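Local structure of RV1873 (Mycobacterium tuberculosis, 2JEK) at residues A[40-46]-A[57-61]; A[13-17]-A[71-77]; A[32-38]-A[95-101]. The protein is of unknown function and belongs to the DUF1810 family, folding as a compact, largely helical right-handed superhelix. One frame throughout, in Å; residues are numbered along the deposited sequence.

Contact 1 (A[40-46]-A[57-61])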
loop_
_atom_site.group_PDB
_atom_site.type_symbol
_atom_site.label_atom_id
_atom_site.label_comp_id
_atom_site.label_asym_id
_atom_site.label_seq_id
_atom_site.Cartn_x
_atom_site.Cartn_y
_atom_site.Cartn_z
ATOM N N PHE A 40 -0.451 7.581 0.603
ATOM C CA PHE A 40 0.157 7.517 1.930
ATOM C C PHE A 40 -0.515 6.497 2.863
ATOM O O PHE A 40 -0.180 6.422 4.038
ATOM C CB PHE A 40 0.271 8.919 2.557
ATOM C CG PHE A 40 -1.009 9.703 2.568
ATOM C CD1 PHE A 40 -2.007 9.431 3.504
ATOM C CD2 PHE A 40 -1.218 10.725 1.640
ATOM C CE1 PHE A 40 -3.186 10.161 3.523
ATOM C CE2 PHE A 40 -2.394 11.476 1.663
ATOM C CZ PHE A 40 -3.381 11.180 2.603
ATOM N N VAL A 41 -1.448 5.713 2.309
ATOM C CA VAL A 41 -2.082 4.581 3.016
ATOM C C VAL A 41 -1.561 3.236 2.464
ATOM O O VAL A 41 -1.279 2.318 3.240
ATOM C CB VAL A 41 -3.633 4.655 2.920
ATOM C CG1 VAL A 41 -4.304 3.374 3.454
ATOM C CG2 VAL A 41 -4.142 5.867 3.686
ATOM N N PHE A 42 -1.443 3.134 1.133
ATOM C CA PHE A 42 -0.874 1.956 0.495
ATOM C C PHE A 42 0.307 2.433 -0.338
ATOM O O PHE A 42 0.204 2.580 -1.562
ATOM C CB PHE A 42 -1.925 1.265 -0.390
ATOM C CG PHE A 42 -2.972 0.516 0.383
ATOM C CD1 PHE A 42 -2.651 -0.659 1.064
ATOM C CD2 PHE A 42 -4.281 0.974 0.415
ATOM C CE1 PHE A 42 -3.624 -1.369 1.759
ATOM C CE2 PHE A 42 -5.265 0.253 1.111
ATOM C CZ PHE A 42 -4.936 -0.908 1.781
ATOM N N PRO A 43 1.442 2.696 0.327
ATOM C CA PRO A 43 2.535 3.323 -0.401
ATOM C C PRO A 43 3.159 2.428 -1.455
ATOM O O PRO A 43 3.179 1.198 -1.318
ATOM C CB PRO A 43 3.554 3.639 0.704
ATOM C CG PRO A 43 2.729 3.644 1.982
ATOM C CD PRO A 43 1.771 2.519 1.751
ATOM N N GLN A 44 3.673 3.061 -2.506
ATOM C CA GLN A 44 4.336 2.353 -3.592
ATOM C C GLN A 44 5.705 2.984 -3.844
ATOM O O GLN A 44 5.997 4.080 -3.360
ATOM C CB GLN A 44 3.487 2.411 -4.865
ATOM C CG GLN A 44 3.367 3.815 -5.462
ATOM C CD GLN A 44 2.518 3.860 -6.702
ATOM O OE1 GLN A 44 2.718 4.702 -7.575
ATOM N NE2 GLN A 44 1.557 2.960 -6.788
ATOM N N LEU A 45 6.540 2.299 -4.625
ATOM C CA LEU A 45 7.870 2.816 -4.914
ATOM C C LEU A 45 7.828 4.148 -5.626
ATOM O O LEU A 45 7.022 4.369 -6.532
ATOM C CB LEU A 45 8.690 1.848 -5.765
ATOM C CG LEU A 45 9.328 0.666 -5.041
ATOM C CD1 LEU A 45 10.075 -0.203 -6.056
ATOM C CD2 LEU A 45 10.269 1.112 -3.941
ATOM N N ARG A 46 8.723 5.038 -5.214
ATOM C CA ARG A 46 8.921 6.297 -5.894
ATOM C C ARG A 46 9.394 5.977 -7.311
ATOM O O ARG A 46 10.140 5.018 -7.517
ATOM C CB ARG A 46 9.973 7.113 -5.143
ATOM C CG ARG A 46 10.297 8.453 -5.779
ATOM C CD ARG A 46 11.128 9.301 -4.831
ATOM N NE ARG A 46 10.349 9.774 -3.684
ATOM C CZ ARG A 46 10.830 9.900 -2.449
ATOM N NH1 ARG A 46 12.090 9.562 -2.181
ATOM N NH2 ARG A 46 10.048 10.353 -1.476
ATOM N N TYR A 57 5.210 10.902 -1.508
ATOM C CA TYR A 57 4.814 9.750 -0.692
ATOM C C TYR A 57 5.332 8.428 -1.235
ATOM O O TYR A 57 5.025 7.362 -0.695
ATOM C CB TYR A 57 3.293 9.740 -0.462
ATOM C CG TYR A 57 2.884 10.928 0.382
ATOM C CD1 TYR A 57 3.288 11.018 1.718
ATOM C CD2 TYR A 57 2.120 11.968 -0.159
ATOM C CE1 TYR A 57 2.945 12.123 2.510
ATOM C CE2 TYR A 57 1.763 13.072 0.624
ATOM C CZ TYR A 57 2.179 13.133 1.956
ATOM O OH TYR A 57 1.838 14.213 2.737
ATOM N N GLY A 58 6.138 8.516 -2.293
ATOM C CA GLY A 58 6.797 7.346 -2.853
ATOM C C GLY A 58 7.832 6.803 -1.878
ATOM O O GLY A 58 8.492 7.564 -1.149
ATOM N N ILE A 59 7.956 5.477 -1.846
ATOM C CA ILE A 59 8.957 4.794 -1.017
ATOM C C ILE A 59 10.261 4.770 -1.797
ATOM O O ILE A 59 10.269 4.383 -2.966
ATOM C CB ILE A 59 8.476 3.361 -0.681
ATOM C CG1 ILE A 59 7.192 3.417 0.154
ATOM C CG2 ILE A 59 9.576 2.529 0.023
ATOM C CD1 ILE A 59 7.388 3.794 1.623
ATOM N N SER A 60 11.357 5.184 -1.158
ATOM C CA SER A 60 12.615 5.389 -1.885
ATOM C C SER A 60 13.317 4.085 -2.276
ATOM O O SER A 60 14.026 4.028 -3.282
ATOM C CB SER A 60 13.581 6.255 -1.070
ATOM O OG SER A 60 13.948 5.618 0.138
ATOM N N SER A 61 13.131 3.051 -1.466
ATOM C CA SER A 61 13.937 1.838 -1.567
ATOM C C SER A 61 13.297 0.703 -0.788
ATOM O O SER A 61 12.404 0.933 0.036
ATOM C CB SER A 61 15.331 2.108 -0.991
ATOM O OG SER A 61 15.248 2.345 0.408
HETATM O O HOH W 1 3.329 6.009 -2.214
#
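A single beta bridge pairs Leu45 with Ile59, the one strand-like element between the loop that follows helix 38-41 and the loop that leads into helix 62-70. Its evidence is two backbone bonds from Ile59 to the residues flanking Leu45, the pattern of a parallel bridge: Ile59 N donates to Gln44 O (2.8 Å, 171° at the hydrogen), and Arg46 N donates to Ile59 O (2.8 Å, 178°). Gly58 CA sits 3.4 Å from Gln44 O in a CA-H...O contact. A water accepts from Gln44 N and lies 2.6 Å from Tyr57 O, to which it can donate, so it extends the polar seam beside the bridge.

At the far end the edge of the Phe40 ring meets the face of the Tyr57 ring, centroids 5.2 Å apart and planes at 62°. The Phe40 CB itself rests over the same Tyr57 face, 4.1 Å from the centroid, as a CH-pi contact. Between stack and bridge, Pro43 CB packs on Ile59 CG1 at 3.7 Å. The Arg46 chain bends at chi3, bringing its guanidinium under Gly58 O; that approach is over the face at a poor angle and is not a hydrogen bond. NE instead donates to Val55 O, while Gly58 O receives Arg12 NH2.

The chemistry thus implies two kinds of hold: nearly straight backbone bonds fix how the loops lie against each other, and the ring pair, the proline-isoleucine contact and the Arg46 chain lying along Gly58 add side-chain packing.

Contact 2 (A[13-17]-A[71-77])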
loop_
_atom_site.group_PDB
_atom_site.type_symbol
_atom_site.label_atom_id
_atom_site.label_comp_id
_atom_site.label_asym_id
_atom_site.label_seq_id
_atom_site.Cartn_x
_atom_site.Cartn_y
_atom_site.Cartn_z
ATOM N N PHE A 13 4.358 10.155 6.510
ATOM C CA PHE A 13 3.192 9.284 6.391
ATOM C C PHE A 13 2.289 9.411 7.613
ATOM O O PHE A 13 1.070 9.460 7.485
ATOM C CB PHE A 13 3.598 7.826 6.187
ATOM C CG PHE A 13 4.321 7.563 4.894
ATOM C CD1 PHE A 13 3.621 7.485 3.693
ATOM C CD2 PHE A 13 5.693 7.345 4.890
ATOM C CE1 PHE A 13 4.295 7.232 2.510
ATOM C CE2 PHE A 13 6.383 7.084 3.715
ATOM C CZ PHE A 13 5.671 7.012 2.524
ATOM N N VAL A 14 2.893 9.488 8.798
ATOM C CA VAL A 14 2.108 9.621 10.019
ATOM C C VAL A 14 1.236 10.878 9.960
ATOM O O VAL A 14 0.056 10.818 10.261
ATOM C CB VAL A 14 3.009 9.651 11.286
ATOM C CG1 VAL A 14 2.186 9.951 12.540
ATOM C CG2 VAL A 14 3.771 8.334 11.442
ATOM N N TYR A 15 1.823 11.998 9.548
ATOM C CA TYR A 15 1.093 13.254 9.532
ATOM C C TYR A 15 0.075 13.347 8.402
ATOM O O TYR A 15 -0.950 13.990 8.565
ATOM C CB TYR A 15 2.057 14.453 9.498
ATOM C CG TYR A 15 3.084 14.484 10.618
ATOM C CD1 TYR A 15 2.743 14.121 11.910
ATOM C CD2 TYR A 15 4.385 14.896 10.370
ATOM C CE1 TYR A 15 3.686 14.146 12.940
ATOM C CE2 TYR A 15 5.331 14.948 11.390
ATOM C CZ TYR A 15 4.969 14.576 12.666
ATOM O OH TYR A 15 5.887 14.606 13.684
ATOM N N ALA A 16 0.370 12.732 7.255
ATOM C CA ALA A 16 -0.603 12.669 6.152
ATOM C C ALA A 16 -1.803 11.815 6.547
ATOM O O ALA A 16 -2.946 12.135 6.223
ATOM C CB ALA A 16 0.045 12.111 4.882
ATOM N N GLN A 17 -1.534 10.725 7.254
ATOM C CA GLN A 17 -2.605 9.841 7.688
ATOM C C GLN A 17 -3.500 10.448 8.764
ATOM O O GLN A 17 -4.690 10.152 8.818
ATOM C CB GLN A 17 -2.046 8.506 8.189
ATOM C CG GLN A 17 -1.487 7.598 7.094
ATOM C CD GLN A 17 -0.943 6.296 7.661
ATOM O OE1 GLN A 17 -1.024 6.055 8.859
ATOM N NE2 GLN A 17 -0.368 5.466 6.802
ATOM N N HIS A 71 7.897 0.428 11.758
ATOM C CA HIS A 71 7.319 1.567 12.471
ATOM C C HIS A 71 6.073 1.104 13.213
ATOM O O HIS A 71 5.184 0.494 12.620
ATOM C CB HIS A 71 6.978 2.684 11.481
ATOM C CG HIS A 71 6.632 3.986 12.131
ATOM N ND1 HIS A 71 5.420 4.209 12.743
ATOM C CD2 HIS A 71 7.335 5.136 12.251
ATOM C CE1 HIS A 71 5.395 5.439 13.228
ATOM N NE2 HIS A 71 6.545 6.024 12.941
ATOM N N ASP A 72 6.005 1.376 14.520
ATOM C CA ASP A 72 4.964 0.765 15.355
ATOM C C ASP A 72 3.560 1.373 15.170
ATOM O O ASP A 72 2.573 0.885 15.739
ATOM C CB ASP A 72 5.381 0.782 16.833
ATOM C CG ASP A 72 4.585 -0.205 17.686
ATOM O OD1 ASP A 72 4.249 -1.307 17.198
ATOM O OD2 ASP A 72 4.277 0.133 18.851
ATOM N N LEU A 73 3.470 2.437 14.365
ATOM C CA LEU A 73 2.177 2.952 13.929
ATOM C C LEU A 73 1.897 2.538 12.474
ATOM O O LEU A 73 0.860 1.945 12.189
ATOM C CB LEU A 73 2.080 4.477 14.092
ATOM C CG LEU A 73 0.656 5.016 13.899
ATOM C CD1 LEU A 73 -0.218 4.685 15.109
ATOM C CD2 LEU A 73 0.662 6.512 13.624
ATOM N N LEU A 74 2.842 2.830 11.588
ATOM C CA LEU A 74 2.626 2.627 10.146
ATOM C C LEU A 74 2.549 1.161 9.726
ATOM O O LEU A 74 1.743 0.803 8.873
ATOM C CB LEU A 74 3.709 3.334 9.337
ATOM C CG LEU A 74 3.794 4.856 9.500
ATOM C CD1 LEU A 74 5.032 5.403 8.826
ATOM C CD2 LEU A 74 2.546 5.530 8.978
ATOM N N GLY A 75 3.411 0.320 10.294
ATOM C CA GLY A 75 3.388 -1.113 9.991
ATOM C C GLY A 75 2.062 -1.738 10.387
ATOM O O GLY A 75 1.380 -2.326 9.544
ATOM N N PRO A 76 1.676 -1.635 11.673
ATOM C CA PRO A 76 0.368 -2.179 12.053
ATOM C C PRO A 76 -0.794 -1.620 11.232
ATOM O O PRO A 76 -1.727 -2.360 10.907
ATOM C CB PRO A 76 0.243 -1.801 13.533
ATOM C CG PRO A 76 1.664 -1.806 13.992
ATOM C CD PRO A 76 2.417 -1.153 12.854
ATOM N N ARG A 77 -0.749 -0.330 10.906
ATOM C CA ARG A 77 -1.820 0.260 10.099
ATOM C C ARG A 77 -1.876 -0.363 8.700
ATOM O O ARG A 77 -2.956 -0.618 8.173
ATOM C CB ARG A 77 -1.673 1.780 10.005
ATOM C CG ARG A 77 -2.169 2.507 11.226
ATOM C CD ARG A 77 -2.103 3.996 11.010
ATOM N NE ARG A 77 -2.639 4.690 12.172
ATOM C CZ ARG A 77 -2.710 6.008 12.286
ATOM N NH1 ARG A 77 -2.265 6.794 11.316
ATOM N NH2 ARG A 77 -3.233 6.536 13.381
HETATM O O HOH W 2 0.415 2.581 7.094
#
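His71 ND1, in a ring whose CE1 lies 3.8 Å from Val14 CG2, accepts two backbone bonds, from Leu73 N and Leu74 N, each 3.1 Å long. Both donors are tilted out of the ring plane, and the pair caps the start of helix 74-87. Two accepted N-H groups require ND1 to be unprotonated, so a neutral ring would probably carry its proton on NE2.

Across the interface the direct polar bond is Arg77 NH1 to Gln17 OE1, 2.9 Å with 167° at the hydrogen. It runs in the amide carbonyl plane and within 1° of the guanidinium plane. Gln17 extends beyond CG with CG anti to its carbonyl carbon (chi1 -71°), which carries the amide past Arg77. Its NE2 donates both to Phe40 O and to a water that passes the bond on to Leu74 O, so amide rotation is fixed from both ends. One face of the Arg77 guanidinium is covered by Leu73 CD2, 3.6 Å above its centre.

Apolar contacts lie beside these bonds: Leu74 CD2 meets Phe13 CB at 3.8 Å and Val14 CG2 at 3.9 Å.

The contact joins helix 11-17 to the start of helix 74-87; Tyr68 of helix 62-70 meets Phe13, Gln17 and Leu74, and Tyr21 of helix 21-29 forms a cation-pi pair with Arg77.

Contact 3 (A[32-38]-A[95-101])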
loop_
_atom_site.group_PDB
_atom_site.type_symbol
_atom_site.label_atom_id
_atom_site.label_comp_id
_atom_site.label_asym_id
_atom_site.label_seq_id
_atom_site.Cartn_x
_atom_site.Cartn_y
_atom_site.Cartn_z
ATOM N N ARG A 32 -15.385 0.038 0.185
ATOM C CA ARG A 32 -15.229 0.962 -0.937
ATOM C C ARG A 32 -14.482 2.229 -0.553
ATOM O O ARG A 32 -14.920 2.976 0.330
ATOM C CB ARG A 32 -16.582 1.310 -1.554
ATOM C CG ARG A 32 -16.503 2.227 -2.754
ATOM C CD ARG A 32 -17.783 2.115 -3.526
ATOM N NE ARG A 32 -18.467 3.395 -3.640
ATOM C CZ ARG A 32 -19.775 3.552 -3.464
ATOM N NH1 ARG A 32 -20.537 2.510 -3.144
ATOM N NH2 ARG A 32 -20.319 4.754 -3.591
ATOM N N LYS A 33 -13.369 2.454 -1.241
ATOM C CA LYS A 33 -12.584 3.670 -1.083
ATOM C C LYS A 33 -13.312 4.877 -1.675
ATOM O O LYS A 33 -13.815 4.834 -2.813
ATOM C CB LYS A 33 -11.204 3.519 -1.733
ATOM C CG LYS A 33 -10.430 4.842 -1.862
ATOM C CD LYS A 33 -8.990 4.615 -2.320
ATOM C CE LYS A 33 -8.181 5.902 -2.300
ATOM N NZ LYS A 33 -8.520 6.806 -3.442
ATOM N N ARG A 34 -13.349 5.955 -0.896
ATOM C CA ARG A 34 -13.988 7.207 -1.318
ATOM C C ARG A 34 -13.052 8.416 -1.257
ATOM O O ARG A 34 -13.178 9.341 -2.057
ATOM C CB ARG A 34 -15.217 7.491 -0.454
ATOM C CG ARG A 34 -16.253 6.383 -0.414
ATOM C CD ARG A 34 -17.411 6.773 0.487
ATOM N NE ARG A 34 -18.354 5.675 0.693
ATOM C CZ ARG A 34 -19.563 5.594 0.142
ATOM N NH1 ARG A 34 -20.010 6.549 -0.664
ATOM N NH2 ARG A 34 -20.335 4.550 0.413
ATOM N N GLY A 35 -12.136 8.423 -0.293
ATOM C CA GLY A 35 -11.300 9.589 -0.026
ATOM C C GLY A 35 -10.016 9.657 -0.837
ATOM O O GLY A 35 -9.676 8.720 -1.571
ATOM N N HIS A 36 -9.302 10.773 -0.681
ATOM C CA HIS A 36 -8.087 11.063 -1.428
ATOM C C HIS A 36 -6.876 10.753 -0.574
ATOM O O HIS A 36 -6.286 11.654 0.041
ATOM C CB HIS A 36 -8.052 12.542 -1.824
ATOM C CG HIS A 36 -9.252 12.990 -2.594
ATOM N ND1 HIS A 36 -9.696 12.343 -3.728
ATOM C CD2 HIS A 36 -10.099 14.027 -2.396
ATOM C CE1 HIS A 36 -10.766 12.963 -4.193
ATOM N NE2 HIS A 36 -11.029 13.990 -3.406
ATOM N N TRP A 37 -6.500 9.477 -0.530
ATOM C CA TRP A 37 -5.467 9.061 0.410
ATOM C C TRP A 37 -4.586 7.896 -0.032
ATOM O O TRP A 37 -3.782 7.419 0.760
ATOM C CB TRP A 37 -6.081 8.751 1.783
ATOM C CG TRP A 37 -7.359 7.922 1.799
ATOM C CD1 TRP A 37 -8.612 8.364 2.133
ATOM C CD2 TRP A 37 -7.492 6.513 1.535
ATOM N NE1 TRP A 37 -9.511 7.328 2.087
ATOM C CE2 TRP A 37 -8.857 6.183 1.713
ATOM C CE3 TRP A 37 -6.595 5.501 1.156
ATOM C CZ2 TRP A 37 -9.342 4.879 1.539
ATOM C CZ3 TRP A 37 -7.079 4.203 0.986
ATOM C CH2 TRP A 37 -8.444 3.908 1.176
ATOM N N MET A 38 -4.712 7.442 -1.273
ATOM C CA MET A 38 -3.998 6.227 -1.657
ATOM C C MET A 38 -2.488 6.285 -1.408
ATOM O O MET A 38 -1.894 5.331 -0.911
ATOM C CB MET A 38 -4.271 5.846 -3.116
ATOM C CG MET A 38 -3.985 4.389 -3.414
ATOM S SD MET A 38 -5.135 3.301 -2.559
ATOM C CE MET A 38 -4.569 1.702 -3.155
ATOM N N GLU A 95 -13.977 -2.743 -7.898
ATOM C CA GLU A 95 -15.181 -2.275 -7.224
ATOM C C GLU A 95 -14.864 -1.630 -5.874
ATOM O O GLU A 95 -15.616 -0.782 -5.396
ATOM C CB GLU A 95 -16.186 -3.420 -7.070
ATOM C CG GLU A 95 -16.804 -3.825 -8.411
ATOM C CD GLU A 95 -17.709 -5.039 -8.334
ATOM O OE1 GLU A 95 -17.278 -6.096 -7.832
ATOM O OE2 GLU A 95 -18.847 -4.946 -8.833
ATOM N N ILE A 96 -13.742 -2.026 -5.269
ATOM C CA ILE A 96 -13.329 -1.469 -3.981
ATOM C C ILE A 96 -12.448 -0.234 -4.206
ATOM O O ILE A 96 -12.628 0.799 -3.542
ATOM C CB ILE A 96 -12.551 -2.518 -3.127
ATOM C CG1 ILE A 96 -13.392 -3.790 -2.931
ATOM C CG2 ILE A 96 -12.153 -1.913 -1.768
ATOM C CD1 ILE A 96 -12.603 -4.986 -2.396
ATOM N N PHE A 97 -11.506 -0.371 -5.142
ATOM C CA PHE A 97 -10.557 0.683 -5.506
ATOM C C PHE A 97 -10.728 0.986 -6.989
ATOM O O PHE A 97 -10.265 0.219 -7.833
ATOM C CB PHE A 97 -9.110 0.220 -5.283
ATOM C CG PHE A 97 -8.757 -0.008 -3.852
ATOM C CD1 PHE A 97 -8.221 1.012 -3.073
ATOM C CD2 PHE A 97 -8.953 -1.255 -3.287
ATOM C CE1 PHE A 97 -7.903 0.788 -1.743
ATOM C CE2 PHE A 97 -8.626 -1.484 -1.972
ATOM C CZ PHE A 97 -8.105 -0.470 -1.197
ATOM N N GLY A 98 -11.371 2.101 -7.309
ATOM C CA GLY A 98 -11.545 2.454 -8.720
ATOM C C GLY A 98 -10.191 2.693 -9.374
ATOM O O GLY A 98 -9.280 3.205 -8.714
ATOM N N PRO A 99 -10.024 2.316 -10.660
ATOM C CA PRO A 99 -8.772 2.686 -11.330
ATOM C C PRO A 99 -8.511 4.188 -11.171
ATOM O O PRO A 99 -9.468 4.973 -11.173
ATOM C CB PRO A 99 -9.038 2.330 -12.797
ATOM C CG PRO A 99 -10.032 1.226 -12.719
ATOM C CD PRO A 99 -10.922 1.561 -11.557
ATOM N N PRO A 100 -7.236 4.599 -11.020
ATOM C CA PRO A 100 -6.022 3.792 -11.107
ATOM C C PRO A 100 -5.572 3.218 -9.764
ATOM O O PRO A 100 -4.457 2.696 -9.661
ATOM C CB PRO A 100 -4.999 4.812 -11.612
ATOM C CG PRO A 100 -5.398 6.074 -10.900
ATOM C CD PRO A 100 -6.913 6.016 -10.749
ATOM N N ASP A 101 -6.422 3.311 -8.746
ATOM C CA ASP A 101 -6.022 2.856 -7.420
ATOM C C ASP A 101 -5.863 1.347 -7.333
ATOM O O ASP A 101 -5.148 0.861 -6.461
ATOM C CB ASP A 101 -7.004 3.343 -6.359
ATOM C CG ASP A 101 -6.878 4.821 -6.087
ATOM O OD1 ASP A 101 -5.794 5.382 -6.324
ATOM O OD2 ASP A 101 -7.876 5.417 -5.645
HETATM O O HOH W 3 -13.998 3.089 -5.092
#
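Charge and hydrogen bonding come first: Lys33 NZ forms a salt bridge with Asp101 OD2 at 2.7 Å, approaching from above the carboxylate plane. The lysine is extended as far as CE and turns at chi4 (-75°), a turn that also brings NZ to Gly35 O at 2.9 Å, where it donates almost straight down the carbonyl bond. The ammonium group is therefore held between a carboxylate on one segment and a peptide carbonyl on its own, an environment that would probably favour the charged form. The backbone of the same residue contributes a second tie: Lys33 N donates to Ile96 O (2.9 Å, 163° at the hydrogen), in the carbonyl plane. A water lies within bonding distance of both Lys33 O and Ile96 O, beside this bond.

Apolar and sulfur contacts gather round the Phe97 ring. Met38 is bent at chi2, so that its terminal CE comes 3.7 Å from Phe97 CD1. Its SD lies 4.8 Å from the ring centroid and 64° off the normal, an oblique Met-aromatic contact and not one over the face. Lys33 uses its aliphatic part here, with CD 3.8 Å from Phe97 CD1, while CE stands 3.7 Å above the plane of the Trp37 rings, toward their rim. Met38 CG also runs alongside Asp101 OD1, the oxygen not used in the salt bridge. The lysine thus serves both groups of interactions, its methylenes touching both Phe97 and Trp37 and its ammonium group among oxygens.

The contact ties the loop between helices 21-29 and 38-41 to the turn linking helix 93-96 with helix 101-115. Leu28 of helix 21-29 meets both Trp37 and Phe97, Leu105 of helix 101-115 meets Met38 and Phe97, and Trp37 NE1 bonds to Glu27 OE1.

How the contacts relate
From the N terminus, helix 11-17 supplies the first segment of contact 2, whose loop closes at 71-77. Contact 3 starts inside that loop at 32-38 and ends beyond it at 95-101, so contacts 2 and 3 cross; they do not touch, their nearest atoms being about 6 Å apart. Contact 1, joining 40-46 to 57-61, closes the shortest loop and nests within both. It also touches both: Ala16 O lies 3.4 Å from Phe40 CE1, and Phe42 CE2 meets Phe97 CZ at 3.7 Å. Together the contacts tie the N-terminal helix, the loops flanking helix 38-41, and the helices from 62-70 to 101-115 into one body.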